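Local coordinates for protein esterase LipW (PDB 3QH4) that probably hydrolyses ester bonds as a mycobacterial alpha/beta-hydrolase with strict substrate selectivity, at residues V22-I34 / T211-H225. Residues are numbered along the deposited sequence; the frame is centred on the assembly and turned at random.
Sequences VATARIDFTAESI and TPAFDGEAASLMWRH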
ATOM      1  N   VAL A  22      19.065   7.355  -8.324  1.00 11.65           N
ATOM      2  CA  VAL A  22      18.665   5.951  -8.073  1.00 11.89           C
ATOM      3  C   VAL A  22      17.487   5.468  -8.921  1.00 12.12           C
ATOM      4  O   VAL A  22      17.261   4.249  -9.047  1.00 13.31           O
ATOM      5  CB  VAL A  22      18.372   5.645  -6.551  1.00 11.80           C
ATOM      6  CG1 VAL A  22      19.649   5.769  -5.700  1.00 14.91           C
ATOM      7  CG2 VAL A  22      17.239   6.523  -5.974  1.00 11.65           C
ATOM      8  N   ALA A  23      16.751   6.405  -9.504  1.00 10.85           N
ATOM      9  CA  ALA A  23      15.586   6.052 -10.327  1.00 10.50           C
ATOM     10  C   ALA A  23      16.009   5.961 -11.789  1.00 10.38           C
ATOM     11  O   ALA A  23      15.615   6.788 -12.614  1.00 10.93           O
ATOM     12  CB  ALA A  23      14.474   7.076 -10.122  1.00 10.07           C
ATOM     13  N   THR A  24      16.831   4.950 -12.105  1.00 10.73           N
ATOM     14  CA  THR A  24      17.538   4.912 -13.397  1.00 11.69           C
ATOM     15  C   THR A  24      16.969   3.925 -14.401  1.00 11.94           C
ATOM     16  O   THR A  24      17.459   3.828 -15.542  1.00 12.06           O
ATOM     17  CB  THR A  24      19.000   4.574 -13.168  1.00 12.65           C
ATOM     18  OG1 THR A  24      19.053   3.345 -12.442  1.00 15.50           O
ATOM     19  CG2 THR A  24      19.667   5.676 -12.350  1.00 13.58           C
ATOM     20  N   ALA A  25      15.928   3.201 -13.996  1.00 11.15           N
ATOM     21  CA  ALA A  25      15.346   2.189 -14.899  1.00 10.96           C
ATOM     22  C   ALA A  25      13.845   2.101 -14.798  1.00 10.07           C
ATOM     23  O   ALA A  25      13.265   2.233 -13.712  1.00  9.97           O
ATOM     24  CB  ALA A  25      15.970   0.802 -14.642  1.00 10.85           C
ATOM     25  N   ARG A  26      13.221   1.885 -15.960  1.00 10.61           N
ATOM     26  CA  ARG A  26      11.818   1.483 -16.006  1.00  9.68           C
ATOM     27  C   ARG A  26      11.684   0.047 -15.514  1.00  9.82           C
ATOM     28  O   ARG A  26      12.614  -0.768 -15.628  1.00 10.63           O
ATOM     29  CB  ARG A  26      11.277   1.550 -17.431  1.00  8.83           C
ATOM     30  CG  ARG A  26      11.264   2.965 -18.017  1.00  9.34           C
ATOM     31  CD  ARG A  26      10.833   2.923 -19.476  1.00  9.56           C
ATOM     32  NE  ARG A  26       9.406   2.620 -19.581  1.00 10.94           N
ATOM     33  CZ  ARG A  26       8.791   2.282 -20.713  1.00 13.75           C
ATOM     34  NH1 ARG A  26       9.494   2.134 -21.838  1.00 13.80           N
ATOM     35  NH2 ARG A  26       7.483   2.078 -20.733  1.00 12.94           N
ATOM     36  N   ILE A  27      10.529  -0.267 -14.947  1.00  9.25           N
ATOM     37  CA  ILE A  27      10.185  -1.663 -14.650  1.00  8.63           C
ATOM     38  C   ILE A  27       9.687  -2.323 -15.927  1.00  9.42           C
ATOM     39  O   ILE A  27       9.201  -1.652 -16.841  1.00 10.12           O
ATOM     40  CB  ILE A  27       9.082  -1.746 -13.553  1.00  8.16           C
ATOM     41  CG1 ILE A  27       9.021  -3.143 -12.911  1.00  8.55           C
ATOM     42  CG2 ILE A  27       7.708  -1.285 -14.079  1.00  7.76           C
ATOM     43  CD1 ILE A  27       8.225  -3.136 -11.598  1.00  8.64           C
ATOM     44  N   ASP A  28       9.800  -3.647 -15.972  1.00  9.04           N
ATOM     45  CA  ASP A  28       9.195  -4.443 -17.031  1.00  9.94           C
ATOM     46  C   ASP A  28       8.167  -5.311 -16.299  1.00  8.88           C
ATOM     47  O   ASP A  28       8.522  -6.099 -15.438  1.00  9.99           O
ATOM     48  CB  ASP A  28      10.300  -5.279 -17.679  1.00 10.51           C
ATOM     49  CG  ASP A  28       9.789  -6.246 -18.730  1.00 14.12           C
ATOM     50  OD1 ASP A  28       8.566  -6.477 -18.840  1.00 14.29           O
ATOM     51  OD2 ASP A  28      10.655  -6.791 -19.456  1.00 15.17           O
ATOM     52  N   PHE A  29       6.889  -5.155 -16.639  1.00  8.89           N
ATOM     53  CA  PHE A  29       5.851  -5.839 -15.855  1.00  7.75           C
ATOM     54  C   PHE A  29       5.181  -6.962 -16.627  1.00  8.65           C
ATOM     55  O   PHE A  29       4.045  -7.317 -16.347  1.00  8.22           O
ATOM     56  CB  PHE A  29       4.810  -4.846 -15.301  1.00  7.55           C
ATOM     57  CG  PHE A  29       4.343  -5.183 -13.896  1.00  6.60           C
ATOM     58  CD1 PHE A  29       5.245  -5.193 -12.849  1.00  8.62           C
ATOM     59  CD2 PHE A  29       2.994  -5.457 -13.632  1.00  8.48           C
ATOM     60  CE1 PHE A  29       4.830  -5.509 -11.534  1.00  7.58           C
ATOM     61  CE2 PHE A  29       2.559  -5.768 -12.314  1.00  8.25           C
ATOM     62  CZ  PHE A  29       3.492  -5.770 -11.281  1.00  7.41           C
ATOM     63  N   THR A  30       5.906  -7.543 -17.590  1.00 10.13           N
ATOM     64  CA  THR A  30       5.427  -8.786 -18.219  1.00 11.23           C
ATOM     65  C   THR A  30       5.494  -9.923 -17.202  1.00 12.04           C
ATOM     66  O   THR A  30       6.244  -9.844 -16.232  1.00 10.93           O
ATOM     67  CB  THR A  30       6.280  -9.177 -19.467  1.00 12.73           C
ATOM     68  OG1 THR A  30       7.645  -9.374 -19.071  1.00 14.33           O
ATOM     69  CG2 THR A  30       6.182  -8.113 -20.552  1.00 13.04           C
ATOM     70  N   ALA A  31       4.708 -10.973 -17.427  1.00 12.90           N
ATOM     71  CA  ALA A  31       4.716 -12.145 -16.555  1.00 14.31           C
ATOM     72  C   ALA A  31       6.114 -12.751 -16.378  1.00 13.94           C
ATOM     73  O   ALA A  31       6.511 -13.045 -15.260  1.00 14.11           O
ATOM     74  CB  ALA A  31       3.731 -13.198 -17.077  1.00 14.44           C
ATOM     75  N   GLU A  32       6.862 -12.925 -17.469  1.00 14.92           N
ATOM     76  CA  GLU A  32       8.242 -13.443 -17.384  1.00 14.44           C
ATOM     77  C   GLU A  32       9.175 -12.588 -16.531  1.00 14.36           C
ATOM     78  O   GLU A  32       9.981 -13.108 -15.732  1.00 14.22           O
ATOM     79  CB  GLU A  32       8.838 -13.628 -18.792  1.00 16.14           C
ATOM     80  N   SER A  33       9.068 -11.265 -16.704  1.00 12.93           N
ATOM     81  CA  SER A  33       9.866 -10.337 -15.929  1.00 12.69           C
ATOM     82  C   SER A  33       9.489 -10.382 -14.453  1.00 12.37           C
ATOM     83  O   SER A  33      10.366 -10.326 -13.585  1.00 12.18           O
ATOM     84  CB  SER A  33       9.734  -8.914 -16.503  1.00 12.09           C
ATOM     85  OG  SER A  33      10.415  -7.967 -15.689  1.00 11.51           O
ATOM     86  N   ILE A  34       8.184 -10.502 -14.173  1.00 12.13           N
ATOM     87  CA  ILE A  34       7.698 -10.602 -12.794  1.00 11.43           C
ATOM     88  C   ILE A  34       8.384 -11.732 -12.036  1.00 11.97           C
ATOM     89  O   ILE A  34       8.806 -11.554 -10.918  1.00 11.74           O
ATOM     90  CB  ILE A  34       6.146 -10.703 -12.748  1.00 11.54           C
ATOM     91  CG1 ILE A  34       5.559  -9.293 -12.949  1.00 11.01           C
ATOM     92  CG2 ILE A  34       5.644 -11.327 -11.441  1.00  9.71           C
ATOM     93  CD1 ILE A  34       4.054  -9.245 -13.383  1.00  9.45           C
ATOM     94  N   THR A 211       8.067   6.585 -17.112  1.00  5.83           N
ATOM     95  CA  THR A 211       8.850   7.015 -15.963  1.00  5.75           C
ATOM     96  C   THR A 211       9.623   5.844 -15.332  1.00  5.93           C
ATOM     97  O   THR A 211       9.234   4.662 -15.467  1.00  5.92           O
ATOM     98  CB  THR A 211       7.896   7.628 -14.895  1.00  4.65           C
ATOM     99  OG1 THR A 211       6.706   6.827 -14.781  1.00  5.81           O
ATOM    100  CG2 THR A 211       7.512   9.041 -15.299  1.00  6.07           C
ATOM    101  N   PRO A 212      10.705   6.160 -14.591  1.00  7.44           N
ATOM    102  CA  PRO A 212      11.391   5.102 -13.855  1.00  7.38           C
ATOM    103  C   PRO A 212      10.524   4.512 -12.728  1.00  7.50           C
ATOM    104  O   PRO A 212       9.546   5.136 -12.314  1.00  7.07           O
ATOM    105  CB  PRO A 212      12.598   5.822 -13.255  1.00  8.55           C
ATOM    106  CG  PRO A 212      12.135   7.257 -13.065  1.00  7.39           C
ATOM    107  CD  PRO A 212      11.126   7.517 -14.182  1.00  7.35           C
ATOM    108  N   ALA A 213      10.895   3.310 -12.284  1.00  7.53           N
ATOM    109  CA  ALA A 213      10.323   2.607 -11.107  1.00  7.41           C
ATOM    110  C   ALA A 213       8.945   1.998 -11.353  1.00  7.77           C
ATOM    111  O   ALA A 213       8.755   0.794 -11.159  1.00  8.36           O
ATOM    112  CB  ALA A 213      10.358   3.487  -9.832  1.00  8.16           C
ATOM    113  N   PHE A 214       8.001   2.821 -11.801  1.00  6.94           N
ATOM    114  CA  PHE A 214       6.724   2.321 -12.299  1.00  6.89           C
ATOM    115  C   PHE A 214       6.199   3.328 -13.295  1.00  5.89           C
ATOM    116  O   PHE A 214       6.483   4.531 -13.202  1.00  6.43           O
ATOM    117  CB  PHE A 214       5.687   2.107 -11.182  1.00  6.64           C
ATOM    118  CG  PHE A 214       4.805   0.892 -11.427  1.00  7.44           C
ATOM    119  CD1 PHE A 214       5.272  -0.391 -11.118  1.00  8.23           C
ATOM    120  CD2 PHE A 214       3.536   1.044 -11.984  1.00  5.79           C
ATOM    121  CE1 PHE A 214       4.459  -1.532 -11.362  1.00  8.28           C
ATOM    122  CE2 PHE A 214       2.705  -0.064 -12.227  1.00  7.82           C
ATOM    123  CZ  PHE A 214       3.164  -1.348 -11.936  1.00  7.32           C
ATOM    124  N   ASP A 215       5.415   2.843 -14.252  1.00  5.77           N
ATOM    125  CA  ASP A 215       4.958   3.711 -15.322  1.00  5.95           C
ATOM    126  C   ASP A 215       3.611   3.260 -15.824  1.00  5.55           C
ATOM    127  O   ASP A 215       3.042   2.263 -15.323  1.00  4.85           O
ATOM    128  CB  ASP A 215       6.035   3.835 -16.444  1.00  5.64           C
ATOM    129  CG  ASP A 215       6.322   2.514 -17.153  1.00  8.26           C
ATOM    130  OD1 ASP A 215       5.353   1.772 -17.420  1.00  8.15           O
ATOM    131  OD2 ASP A 215       7.507   2.226 -17.509  1.00  7.79           O
ATOM    132  N   GLY A 216       3.078   4.031 -16.780  1.00  5.64           N
ATOM    133  CA  GLY A 216       1.732   3.828 -17.291  1.00  6.55           C
ATOM    134  C   GLY A 216       1.590   2.535 -18.090  1.00  7.35           C
ATOM    135  O   GLY A 216       0.507   1.901 -18.115  1.00  7.00           O
ATOM    136  N   GLU A 217       2.659   2.160 -18.780  1.00  6.09           N
ATOM    137  CA  GLU A 217       2.613   0.899 -19.515  0.50  7.32           C
ATOM    138  C   GLU A 217       2.556  -0.291 -18.561  1.00  7.29           C
ATOM    139  O   GLU A 217       1.742  -1.213 -18.761  1.00  7.27           O
ATOM    140  CB  GLU A 217       3.750   0.821 -20.522  0.50  7.59           C
ATOM    141  CG  GLU A 217       3.552   1.884 -21.571  0.50  7.69           C
ATOM    142  CD  GLU A 217       4.612   1.907 -22.646  0.50 11.84           C
ATOM    143  OE1 GLU A 217       5.397   0.941 -22.772  0.50 11.72           O
ATOM    144  OE2 GLU A 217       4.639   2.916 -23.380  0.50 12.63           O
ATOM    145  N   ALA A 218       3.376  -0.267 -17.517  1.00  6.85           N
ATOM    146  CA  ALA A 218       3.292  -1.292 -16.476  1.00  6.39           C
ATOM    147  C   ALA A 218       1.916  -1.302 -15.803  1.00  6.29           C
ATOM    148  O   ALA A 218       1.421  -2.356 -15.439  1.00  5.68           O
ATOM    149  CB  ALA A 218       4.398  -1.097 -15.424  1.00  6.45           C
ATOM    150  N   ALA A 219       1.304  -0.129 -15.635  1.00  5.55           N
ATOM    151  CA  ALA A 219       0.017  -0.068 -14.951  1.00  5.12           C
ATOM    152  C   ALA A 219      -1.053  -0.814 -15.774  1.00  5.22           C
ATOM    153  O   ALA A 219      -1.908  -1.530 -15.211  1.00  4.24           O
ATOM    154  CB  ALA A 219      -0.363   1.385 -14.682  1.00  5.71           C
ATOM    155  N   SER A 220      -0.967  -0.692 -17.098  1.00  5.21           N
ATOM    156  CA  SER A 220      -1.883  -1.415 -17.971  0.60  6.14           C
ATOM    157  C   SER A 220      -1.721  -2.939 -17.824  1.00  6.01           C
ATOM    158  O   SER A 220      -2.728  -3.671 -17.655  1.00  6.08           O
ATOM    159  CB  SER A 220      -1.710  -1.003 -19.424  0.60  6.59           C
ATOM    160  OG  SER A 220      -2.527  -1.837 -20.233  0.60  9.26           O
ATOM    161  N   LEU A 221      -0.479  -3.415 -17.888  1.00  5.96           N
ATOM    162  CA  LEU A 221      -0.184  -4.851 -17.682  1.00  7.13           C
ATOM    163  C   LEU A 221      -0.631  -5.308 -16.295  1.00  6.34           C
ATOM    164  O   LEU A 221      -1.214  -6.391 -16.152  1.00  6.17           O
ATOM    165  CB  LEU A 221       1.314  -5.129 -17.822  1.00  8.13           C
ATOM    166  CG  LEU A 221       1.854  -5.416 -19.232  1.00 12.65           C
ATOM    167  CD1 LEU A 221       1.386  -4.389 -20.184  1.00 15.78           C
ATOM    168  CD2 LEU A 221       3.386  -5.459 -19.203  1.00 14.19           C
ATOM    169  N   MET A 222      -0.355  -4.478 -15.286  1.00  4.73           N
ATOM    170  CA  MET A 222      -0.726  -4.762 -13.897  1.00  5.21           C
ATOM    171  C   MET A 222      -2.211  -5.091 -13.775  1.00  5.24           C
ATOM    172  O   MET A 222      -2.576  -6.104 -13.178  1.00  5.79           O
ATOM    173  CB  MET A 222      -0.373  -3.531 -13.007  1.00  5.13           C
ATOM    174  CG  MET A 222      -0.853  -3.644 -11.570  1.00  6.01           C
ATOM    175  SD  MET A 222      -0.680  -2.046 -10.757  1.00  5.94           S
ATOM    176  CE  MET A 222      -1.941  -1.066 -11.592  1.00  4.29           C
ATOM    177  N   TRP A 223      -3.068  -4.233 -14.337  1.00  4.98           N
ATOM    178  CA  TRP A 223      -4.517  -4.429 -14.249  1.00  5.86           C
ATOM    179  C   TRP A 223      -4.882  -5.700 -14.997  1.00  5.90           C
ATOM    180  O   TRP A 223      -5.778  -6.471 -14.557  1.00  5.70           O
ATOM    181  CB  TRP A 223      -5.295  -3.214 -14.771  1.00  5.04           C
ATOM    182  CG  TRP A 223      -5.396  -2.145 -13.741  1.00  5.86           C
ATOM    183  CD1 TRP A 223      -4.802  -0.903 -13.755  1.00  7.59           C
ATOM    184  CD2 TRP A 223      -6.161  -2.219 -12.552  1.00  6.41           C
ATOM    185  NE1 TRP A 223      -5.141  -0.218 -12.609  1.00  4.41           N
ATOM    186  CE2 TRP A 223      -5.986  -1.001 -11.861  1.00  4.19           C
ATOM    187  CE3 TRP A 223      -6.994  -3.208 -11.993  1.00  6.62           C
ATOM    188  CZ2 TRP A 223      -6.617  -0.730 -10.635  1.00  7.65           C
ATOM    189  CZ3 TRP A 223      -7.622  -2.943 -10.758  1.00  7.09           C
ATOM    190  CH2 TRP A 223      -7.425  -1.709 -10.096  1.00  5.23           C
ATOM    191  N   ARG A 224      -4.198  -5.960 -16.116  1.00  6.84           N
ATOM    192  CA  ARG A 224      -4.533  -7.199 -16.865  1.00  6.73           C
ATOM    193  C   ARG A 224      -4.223  -8.460 -16.058  1.00  7.37           C
ATOM    194  O   ARG A 224      -5.058  -9.392 -16.018  1.00  7.42           O
ATOM    195  CB  ARG A 224      -3.861  -7.229 -18.258  1.00  7.19           C
ATOM    196  CG  ARG A 224      -4.538  -6.274 -19.246  1.00 10.28           C
ATOM    197  CD  ARG A 224      -4.406  -6.768 -20.693  1.00 18.56           C
ATOM    198  NE  ARG A 224      -3.033  -6.854 -21.125  1.00 21.04           N
ATOM    199  CZ  ARG A 224      -2.326  -5.826 -21.595  1.00 24.17           C
ATOM    200  NH1 ARG A 224      -2.859  -4.606 -21.668  1.00 22.96           N
ATOM    201  NH2 ARG A 224      -1.070  -6.016 -21.980  1.00 24.55           N
ATOM    202  N   HIS A 225      -3.052  -8.507 -15.407  1.00  7.20           N
ATOM    203  CA  HIS A 225      -2.676  -9.706 -14.628  1.00  7.64           C
ATOM    204  C   HIS A 225      -3.634  -9.925 -13.457  1.00  7.21           C
ATOM    205  O   HIS A 225      -3.983 -11.060 -13.143  1.00  6.55           O
ATOM    206  CB  HIS A 225      -1.285  -9.596 -13.993  1.00  7.75           C
ATOM    207  CG  HIS A 225      -0.174  -9.373 -14.961  1.00  9.96           C
ATOM    208  ND1 HIS A 225      -0.068 -10.042 -16.160  1.00 14.61           N
ATOM    209  CD2 HIS A 225       0.905  -8.560 -14.883  1.00 12.23           C
ATOM    210  CE1 HIS A 225       1.014  -9.624 -16.795  1.00 15.62           C
ATOM    211  NE2 HIS A 225       1.619  -8.722 -16.042  1.00 10.89           N
TER
HETATM  212  O   HOH W   1       7.842   0.473 -23.994  1.00 27.25           O
HETATM  213  O   HOH W   2       8.681   2.037 -15.022  1.00  3.92           O
HETATM  214  O   HOH W   3       7.013  -0.707 -18.191  1.00  7.50           O
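R26 passes P212 with their CA atoms 4.2 Å apart, and from there the loop residues 26-30, largely extended, run past 213-215 and then along helix 216-227 as far as H225. One direct backbone bond joins the segments, A213 N to A25 O (3.0 Å), while a bridging water links I27 N with T211 O. Farther along, the ring of H225 reaches back to the main chain: its NE2 donates in the ring plane to F29 O at 2.8 Å, almost in line with the carbonyl.

Charge is concentrated at the helix start. The R26 chain, bent at chi3 (72°), donates from NE to D215 OD2 (2.8 Å) and from NH2 to E217 OE1 (3.1 Å), two salt bridges; both oxygens lie at the guanidinium edge, although each is approached from above its own carboxylate plane. D215 thus does two jobs, since its OD1 caps the helix by accepting from A218 N (2.8 Å). V6 O and a water hold R26 NH1, so the guanidinium is probably restrained in its rotation.

Beyond this network the contact turns apolar. I27 CG2 and F29 CB rest on A218 CB, and M222 CB packs near F29 CE2. The F29 ring is sandwiched: I34 CD1 sits over the centre of one face, and the edge of F214 meets the opposite face in a T-shaped pair, planes 73° apart.

F214 also touches residues of a probable Ser-His-Asp triad (S166, D258, H288), placing the aromatic cluster of F29, F214 and H225 beside the presumed active site. The contact illustrates how, in an alpha/beta-hydrolase fold, an N-terminal segment leading into helix 31-56 can be fastened to helix 216-227, which lies in the connection between strands 189-193 and 250-255.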